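Local coordinates for Rnh (Ribonuclease H) (Chlorobaculum tepidum, PDB 3H08), which probably cleaves the RNA strand of RNA-DNA hybrids endonucleolytically, leaving 5'-phosphomonoesters, with magnesium as its cofactor, at residues I7-A12 with L67-A72; G11-N16 with T42-M47. The protein carries 3 engineered substitutions. All blocks are in the same frame, centred on the assembly; numbering follows the deposited sequence.

Contact 1: residues I7-A12 with L67-A72; sequences IYTDGA and LYSDSA
The carbonyl oxygen of Ile7 takes two partners from the neighbouring strand: Tyr68 N donates to Ile7 O at 2.8 Å, nearly straight at 167°, and the CA-H of Leu67 approaches the same oxygen, with CA 3.2 Å away. One step on, Thr9 N donates to Tyr68 O at 3.0 Å. This is the parallel pairing of strands 4-13 and 64-69 in the central sheet of the RNase H fold. Tyr8 and Tyr68 leave one face side by side, each with CG anti to its own carbonyl carbon (chi1 -58° and -72°). Their planes are close to parallel yet so displaced that the rings hardly overlap, centroids 5.4 Å apart, and CD1 of Tyr8 rests 3.6 Å from CB of Tyr68. An alanine at Tyr8 would probably leave a gap beside the Tyr68 ring, on the adjoining strand, and take away the ring that Tyr130 meets. On the other face CD2 of Leu67 lies 3.7 Å from Thr9 OG1, and a water bridges that hydroxyl to Ser69 OG. Beyond the paired residues come the predicted magnesium ligands Asp10 and Asp70, OD2 to OD2 5.7 Å; Asp70 OD1 is held by Lys121 and Gly124 N.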
ATOM      1  N   ILE A   7      -8.359  -5.499  -0.429  1.00 20.79           N
ATOM      2  CA  ILE A   7      -6.956  -5.596  -0.079  1.00 20.58           C
ATOM      3  C   ILE A   7      -6.705  -4.746   1.140  1.00 21.14           C
ATOM      4  O   ILE A   7      -7.107  -3.592   1.205  1.00 21.79           O
ATOM      5  CB  ILE A   7      -6.032  -5.158  -1.250  1.00 21.50           C
ATOM      6  CG1 ILE A   7      -6.410  -5.913  -2.511  1.00 22.39           C
ATOM      7  CG2 ILE A   7      -4.604  -5.359  -0.886  1.00 24.03           C
ATOM      8  CD1 ILE A   7      -5.520  -5.627  -3.676  1.00 24.08           C
ATOM      9  N   TYR A   8      -6.011  -5.343   2.099  1.00 21.17           N
ATOM     10  CA  TYR A   8      -5.636  -4.710   3.362  1.00 20.84           C
ATOM     11  C   TYR A   8      -4.126  -4.593   3.382  1.00 21.78           C
ATOM     12  O   TYR A   8      -3.434  -5.579   3.222  1.00 22.38           O
ATOM     13  CB  TYR A   8      -6.120  -5.535   4.516  1.00 20.89           C
ATOM     14  CG  TYR A   8      -7.603  -5.771   4.520  1.00 20.28           C
ATOM     15  CD1 TYR A   8      -8.458  -4.902   5.180  1.00 20.93           C
ATOM     16  CD2 TYR A   8      -8.167  -6.859   3.846  1.00 21.17           C
ATOM     17  CE1 TYR A   8      -9.827  -5.112   5.204  1.00 21.05           C
ATOM     18  CE2 TYR A   8      -9.520  -7.063   3.861  1.00 21.08           C
ATOM     19  CZ  TYR A   8     -10.357  -6.179   4.524  1.00 21.03           C
ATOM     20  OH  TYR A   8     -11.727  -6.416   4.585  1.00 23.92           O
ATOM     21  N   THR A   9      -3.619  -3.386   3.526  1.00 22.19           N
ATOM     22  CA  THR A   9      -2.189  -3.141   3.399  1.00 24.15           C
ATOM     23  C   THR A   9      -1.635  -2.464   4.655  1.00 26.03           C
ATOM     24  O   THR A   9      -2.309  -1.621   5.291  1.00 28.54           O
ATOM     25  CB  THR A   9      -1.881  -2.287   2.138  1.00 25.19           C
ATOM     26  OG1 THR A   9      -2.380  -0.952   2.309  1.00 27.70           O
ATOM     27  CG2 THR A   9      -2.476  -2.907   0.916  1.00 26.60           C
ATOM     28  N   ASP A  10      -0.368  -2.747   4.965  1.00 25.47           N
ATOM     29  CA  ASP A  10       0.324  -2.110   6.098  1.00 25.30           C
ATOM     30  C   ASP A  10       1.805  -2.078   5.839  1.00 24.91           C
ATOM     31  O   ASP A  10       2.354  -2.985   5.256  1.00 24.77           O
ATOM     32  CB  ASP A  10       0.059  -2.844   7.445  1.00 26.28           C
ATOM     33  CG  ASP A  10       0.466  -2.013   8.709  1.00 32.17           C
ATOM     34  OD1 ASP A  10       1.697  -1.815   8.951  1.00 44.13           O
ATOM     35  OD2 ASP A  10      -0.430  -1.654   9.551  1.00 41.41           O
ATOM     36  N   GLY A  11       2.453  -1.035   6.339  1.00 25.44           N
ATOM     37  CA  GLY A  11       3.893  -0.982   6.326  1.00 25.51           C
ATOM     38  C   GLY A  11       4.402  -0.527   7.667  1.00 26.68           C
ATOM     39  O   GLY A  11       3.697   0.163   8.400  1.00 29.53           O
ATOM     40  N   ALA A  12       5.627  -0.901   7.963  1.00 26.71           N
ATOM     41  CA  ALA A  12       6.286  -0.611   9.252  1.00 27.03           C
ATOM     42  C   ALA A  12       7.758  -0.343   8.990  1.00 26.68           C
ATOM     43  O   ALA A  12       8.342  -0.959   8.146  1.00 25.60           O
ATOM     44  CB  ALA A  12       6.135  -1.824  10.199  1.00 27.96           C
ATOM     45  N   LEU A  67      -9.406  -0.961  -1.179  1.00 22.46           N
ATOM     46  CA  LEU A  67      -8.113  -1.018  -0.498  1.00 22.36           C
ATOM     47  C   LEU A  67      -8.160  -0.263   0.795  1.00 22.92           C
ATOM     48  O   LEU A  67      -8.462   0.935   0.804  1.00 23.02           O
ATOM     49  CB  LEU A  67      -7.012  -0.483  -1.415  1.00 23.17           C
ATOM     50  CG  LEU A  67      -5.585  -0.835  -0.967  1.00 23.47           C
ATOM     51  CD1 LEU A  67      -4.675  -0.917  -2.138  1.00 23.79           C
ATOM     52  CD2 LEU A  67      -5.090   0.186   0.001  1.00 23.12           C
ATOM     53  N   TYR A  68      -7.908  -0.985   1.882  1.00 23.88           N
ATOM     54  CA  TYR A  68      -7.922  -0.458   3.263  1.00 22.84           C
ATOM     55  C   TYR A  68      -6.499  -0.294   3.776  1.00 22.76           C
ATOM     56  O   TYR A  68      -5.738  -1.279   3.860  1.00 23.01           O
ATOM     57  CB  TYR A  68      -8.690  -1.418   4.184  1.00 23.97           C
ATOM     58  CG  TYR A  68     -10.161  -1.385   3.924  1.00 23.55           C
ATOM     59  CD1 TYR A  68     -10.993  -0.560   4.652  1.00 23.13           C
ATOM     60  CD2 TYR A  68     -10.714  -2.136   2.899  1.00 24.60           C
ATOM     61  CE1 TYR A  68     -12.358  -0.532   4.395  1.00 24.63           C
ATOM     62  CE2 TYR A  68     -12.082  -2.115   2.627  1.00 23.65           C
ATOM     63  CZ  TYR A  68     -12.894  -1.276   3.362  1.00 23.77           C
ATOM     64  OH  TYR A  68     -14.255  -1.244   3.148  1.00 24.87           O
ATOM     65  N   SER A  69      -6.130   0.939   4.118  1.00 23.03           N
ATOM     66  CA  SER A  69      -4.796   1.262   4.650  1.00 23.53           C
ATOM     67  C   SER A  69      -4.856   2.185   5.866  1.00 23.93           C
ATOM     68  O   SER A  69      -5.699   3.045   5.918  1.00 24.14           O
ATOM     69  CB  SER A  69      -3.991   1.963   3.530  1.00 24.15           C
ATOM     70  OG  SER A  69      -2.685   2.339   3.938  1.00 25.19           O
ATOM     71  N   ASP A  70      -3.921   2.067   6.823  1.00 24.87           N
ATOM     72  CA  ASP A  70      -3.812   3.073   7.915  1.00 25.15           C
ATOM     73  C   ASP A  70      -3.013   4.291   7.476  1.00 24.21           C
ATOM     74  O   ASP A  70      -2.865   5.239   8.245  1.00 25.49           O
ATOM     75  CB  ASP A  70      -3.170   2.479   9.162  1.00 25.81           C
ATOM     76  CG  ASP A  70      -3.123   3.440  10.317  1.00 28.59           C
ATOM     77  OD1 ASP A  70      -4.193   3.980  10.697  1.00 36.27           O
ATOM     78  OD2 ASP A  70      -2.021   3.651  10.857  1.00 33.31           O
ATOM     79  N   SER A  71      -2.550   4.298   6.214  1.00 22.58           N
ATOM     80  CA  SER A  71      -1.662   5.353   5.742  1.00 22.13           C
ATOM     81  C   SER A  71      -2.410   6.573   5.241  1.00 21.84           C
ATOM     82  O   SER A  71      -2.995   6.560   4.148  1.00 20.70           O
ATOM     83  CB  SER A  71      -0.734   4.832   4.654  1.00 21.34           C
ATOM     84  OG  SER A  71       0.080   5.840   4.094  1.00 21.50           O
ATOM     85  N   ALA A  72      -2.368   7.651   6.023  1.00 22.04           N
ATOM     86  CA  ALA A  72      -2.928   8.916   5.570  1.00 22.94           C
ATOM     87  C   ALA A  72      -2.175   9.432   4.345  1.00 22.49           C
ATOM     88  O   ALA A  72      -2.773   9.968   3.434  1.00 24.14           O
ATOM     89  CB  ALA A  72      -2.886   9.916   6.659  1.00 23.08           C
TER
HETATM   90  O   HOH W   1      -0.530   0.937   3.279  1.00 21.54           O
HETATM   91  O   HOH W   2      -2.030   0.126   7.101  1.00 35.69           O

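Contact 2: residues G11-N16 with T42-M47; sequences GAASGN and TTNNRM. Engineered in segment 11-16: Ala13 (natural residue Cys).
Asn44 turns its amide across the start of helix 44-57 onto the backbone of Ala13. Its CG stands anti to the carbonyl carbon (chi1 -74°), which carries OD1 to within 3.1 Å of Ala13 N. The hydrogen bond donated by that N-H is bent, 139° at the hydrogen, and the donor sits above the plane of the amide carbonyl, 52° out of it, instead of on a lone pair. The methyl of Ala13, an engineered replacement for cysteine, points toward 42-47, where CB is 3.9 Å from Thr43 C, with the CG2 methyl of Thr42 also close by. Met47 meets the strand with the root of its side chain. CB lies 3.8 Å from Gly11 CA and CG 3.6 Å from Ala12 O, after which the chain bends away. At Gly11 the backbones come so close that a CB would fall 2.4 Å from Met47 C, so with the backbones placed as they are a side chain would clash there. Farther along, the side chains of Asn16 and Thr43 cross obliquely, OD1 of Asn16 lying 3.8 Å from Thr43 CG2. The hydroxyl of Thr43 faces the helix instead and, as its N-cap, accepts from Arg46 N. A water ties the loop to this first turn, donating to Gly15 O at 2.8 Å and accepting from Asn44 N at 2.9 Å. The contact thus sets the end of strand 4-13 and its following loop against the N-terminus of helix 44-57, while Ala12 pairs with Gly21 and Thr42 with Gly18 on strand 18-28, and Arg46 forms a salt bridge to Asp103 of helix 102-114.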
ATOM      1  N   GLY A  11       2.453  -1.035   6.339  1.00 25.44           N
ATOM      2  CA  GLY A  11       3.893  -0.982   6.326  1.00 25.51           C
ATOM      3  C   GLY A  11       4.402  -0.527   7.667  1.00 26.68           C
ATOM      4  O   GLY A  11       3.697   0.163   8.400  1.00 29.53           O
ATOM      5  N   ALA A  12       5.627  -0.901   7.963  1.00 26.71           N
ATOM      6  CA  ALA A  12       6.286  -0.611   9.252  1.00 27.03           C
ATOM      7  C   ALA A  12       7.758  -0.343   8.990  1.00 26.68           C
ATOM      8  O   ALA A  12       8.342  -0.959   8.146  1.00 25.60           O
ATOM      9  CB  ALA A  12       6.135  -1.824  10.199  1.00 27.96           C
ATOM     10  N   ALA A  13       8.327   0.621   9.694  1.00 26.89           N
ATOM     11  CA  ALA A  13       9.775   0.784   9.713  1.00 26.84           C
ATOM     12  C   ALA A  13      10.218   1.333  11.008  1.00 28.06           C
ATOM     13  O   ALA A  13       9.500   2.091  11.675  1.00 26.10           O
ATOM     14  CB  ALA A  13      10.256   1.678   8.618  1.00 27.72           C
ATOM     15  N   SER A  14      11.435   0.946  11.342  1.00 29.34           N
ATOM     16  CA  SER A  14      12.057   1.342  12.554  1.00 31.64           C
ATOM     17  C   SER A  14      12.962   2.459  12.113  1.00 32.57           C
ATOM     18  O   SER A  14      14.126   2.244  11.758  1.00 34.88           O
ATOM     19  CB  SER A  14      12.856   0.178  13.205  1.00 32.69           C
ATOM     20  OG  SER A  14      12.990  -0.937  12.317  1.00 33.58           O
ATOM     21  N   GLY A  15      12.401   3.647  12.069  1.00 32.82           N
ATOM     22  CA  GLY A  15      13.210   4.834  12.037  1.00 32.89           C
ATOM     23  C   GLY A  15      13.150   5.448  10.679  1.00 32.86           C
ATOM     24  O   GLY A  15      12.408   4.987   9.803  1.00 33.17           O
ATOM     25  N   ASN A  16      13.961   6.484  10.518  1.00 33.49           N
ATOM     26  CA  ASN A  16      13.857   7.368   9.377  1.00 33.78           C
ATOM     27  C   ASN A  16      15.244   7.810   8.897  1.00 32.20           C
ATOM     28  O   ASN A  16      15.676   8.936   9.165  1.00 32.63           O
ATOM     29  CB  ASN A  16      12.966   8.569   9.730  1.00 34.73           C
ATOM     30  CG  ASN A  16      12.228   9.113   8.516  1.00 36.93           C
ATOM     31  OD1 ASN A  16      12.854   9.548   7.546  1.00 42.43           O
ATOM     32  ND2 ASN A  16      10.900   9.067   8.550  1.00 40.35           N
ATOM     33  N   THR A  42      14.719   2.201   4.893  1.00 23.38           N
ATOM     34  CA  THR A  42      13.486   2.772   4.347  1.00 23.01           C
ATOM     35  C   THR A  42      12.781   3.609   5.411  1.00 23.38           C
ATOM     36  O   THR A  42      13.277   3.777   6.550  1.00 23.69           O
ATOM     37  CB  THR A  42      12.584   1.662   3.794  1.00 23.28           C
ATOM     38  OG1 THR A  42      11.536   2.218   2.989  1.00 25.70           O
ATOM     39  CG2 THR A  42      12.001   0.792   4.903  1.00 25.18           C
ATOM     40  N   THR A  43      11.652   4.163   5.011  1.00 23.44           N
ATOM     41  CA  THR A  43      10.812   4.976   5.862  1.00 23.26           C
ATOM     42  C   THR A  43       9.417   4.370   5.978  1.00 23.38           C
ATOM     43  O   THR A  43       9.012   3.518   5.159  1.00 22.76           O
ATOM     44  CB  THR A  43      10.667   6.388   5.299  1.00 23.65           C
ATOM     45  OG1 THR A  43       9.845   6.349   4.127  1.00 22.48           O
ATOM     46  CG2 THR A  43      12.034   6.970   4.929  1.00 25.18           C
ATOM     47  N   ASN A  44       8.673   4.798   6.997  1.00 23.67           N
ATOM     48  CA  ASN A  44       7.285   4.366   7.130  1.00 24.50           C
ATOM     49  C   ASN A  44       6.451   4.676   5.888  1.00 24.35           C
ATOM     50  O   ASN A  44       5.684   3.846   5.418  1.00 24.94           O
ATOM     51  CB  ASN A  44       6.639   5.010   8.355  1.00 25.60           C
ATOM     52  CG  ASN A  44       7.129   4.401   9.649  1.00 30.02           C
ATOM     53  OD1 ASN A  44       6.758   3.277   9.984  1.00 37.16           O
ATOM     54  ND2 ASN A  44       7.963   5.120  10.366  1.00 35.27           N
ATOM     55  N   ASN A  45       6.570   5.899   5.377  1.00 23.93           N
ATOM     56  CA  ASN A  45       5.828   6.270   4.175  1.00 23.45           C
ATOM     57  C   ASN A  45       6.126   5.377   2.995  1.00 22.49           C
ATOM     58  O   ASN A  45       5.233   4.985   2.275  1.00 23.25           O
ATOM     59  CB  ASN A  45       6.094   7.719   3.801  1.00 24.28           C
ATOM     60  CG  ASN A  45       5.358   8.708   4.694  1.00 26.58           C
ATOM     61  OD1 ASN A  45       4.453   8.338   5.451  1.00 31.44           O
ATOM     62  ND2 ASN A  45       5.694   9.979   4.551  1.00 26.60           N
ATOM     63  N   ARG A  46       7.394   5.060   2.768  1.00 21.51           N
ATOM     64  CA  ARG A  46       7.733   4.172   1.660  1.00 22.11           C
ATOM     65  C   ARG A  46       7.153   2.787   1.835  1.00 21.50           C
ATOM     66  O   ARG A  46       6.656   2.175   0.850  1.00 23.53           O
ATOM     67  CB  ARG A  46       9.248   4.101   1.443  1.00 22.47           C
ATOM     68  CG  ARG A  46       9.783   5.311   0.745  1.00 22.84           C
ATOM     69  CD  ARG A  46      11.235   5.135   0.280  1.00 24.33           C
ATOM     70  NE  ARG A  46      11.400   4.175  -0.806  1.00 24.33           N
ATOM     71  CZ  ARG A  46      11.295   4.454  -2.100  1.00 24.54           C
ATOM     72  NH1 ARG A  46      10.943   5.667  -2.515  1.00 23.77           N
ATOM     73  NH2 ARG A  46      11.509   3.487  -2.997  1.00 25.65           N
ATOM     74  N   MET A  47       7.178   2.267   3.059  1.00 21.48           N
ATOM     75  CA  MET A  47       6.624   0.919   3.269  1.00 21.91           C
ATOM     76  C   MET A  47       5.078   0.898   3.139  1.00 22.27           C
ATOM     77  O   MET A  47       4.524  -0.065   2.676  1.00 23.15           O
ATOM     78  CB  MET A  47       7.045   0.349   4.602  1.00 21.86           C
ATOM     79  CG  MET A  47       8.511   0.028   4.692  1.00 21.70           C
ATOM     80  SD  MET A  47       9.063  -1.324   3.600  1.00 25.69           S
ATOM     81  CE  MET A  47       9.496  -0.422   2.147  1.00 25.29           C
TER
HETATM   82  O   HOH W   3      10.141   6.370   8.953  1.00 32.94           O

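Overall arrangement
Both contacts start from strand 4-13, which runs through the middle of the mixed five-stranded sheet, and they share Gly11 and Ala12; their centres are 13 Å apart. Contact 1 pairs this strand with its parallel neighbour 64-69, whereas contact 2 joins the strand's far end to the start of helix 44-57. Along the chain the partner of contact 2 comes first, and its helix leads directly into the partner strand of contact 1. Three predicted magnesium ligands lie on or beside these elements: Asp10 on the shared strand, Glu48 on the helix and Asp70 just past strand 64-69; the fourth, Asp135, comes from helix 129-144. Together the two contacts therefore frame the probable active site, where a magnesium ion is bound.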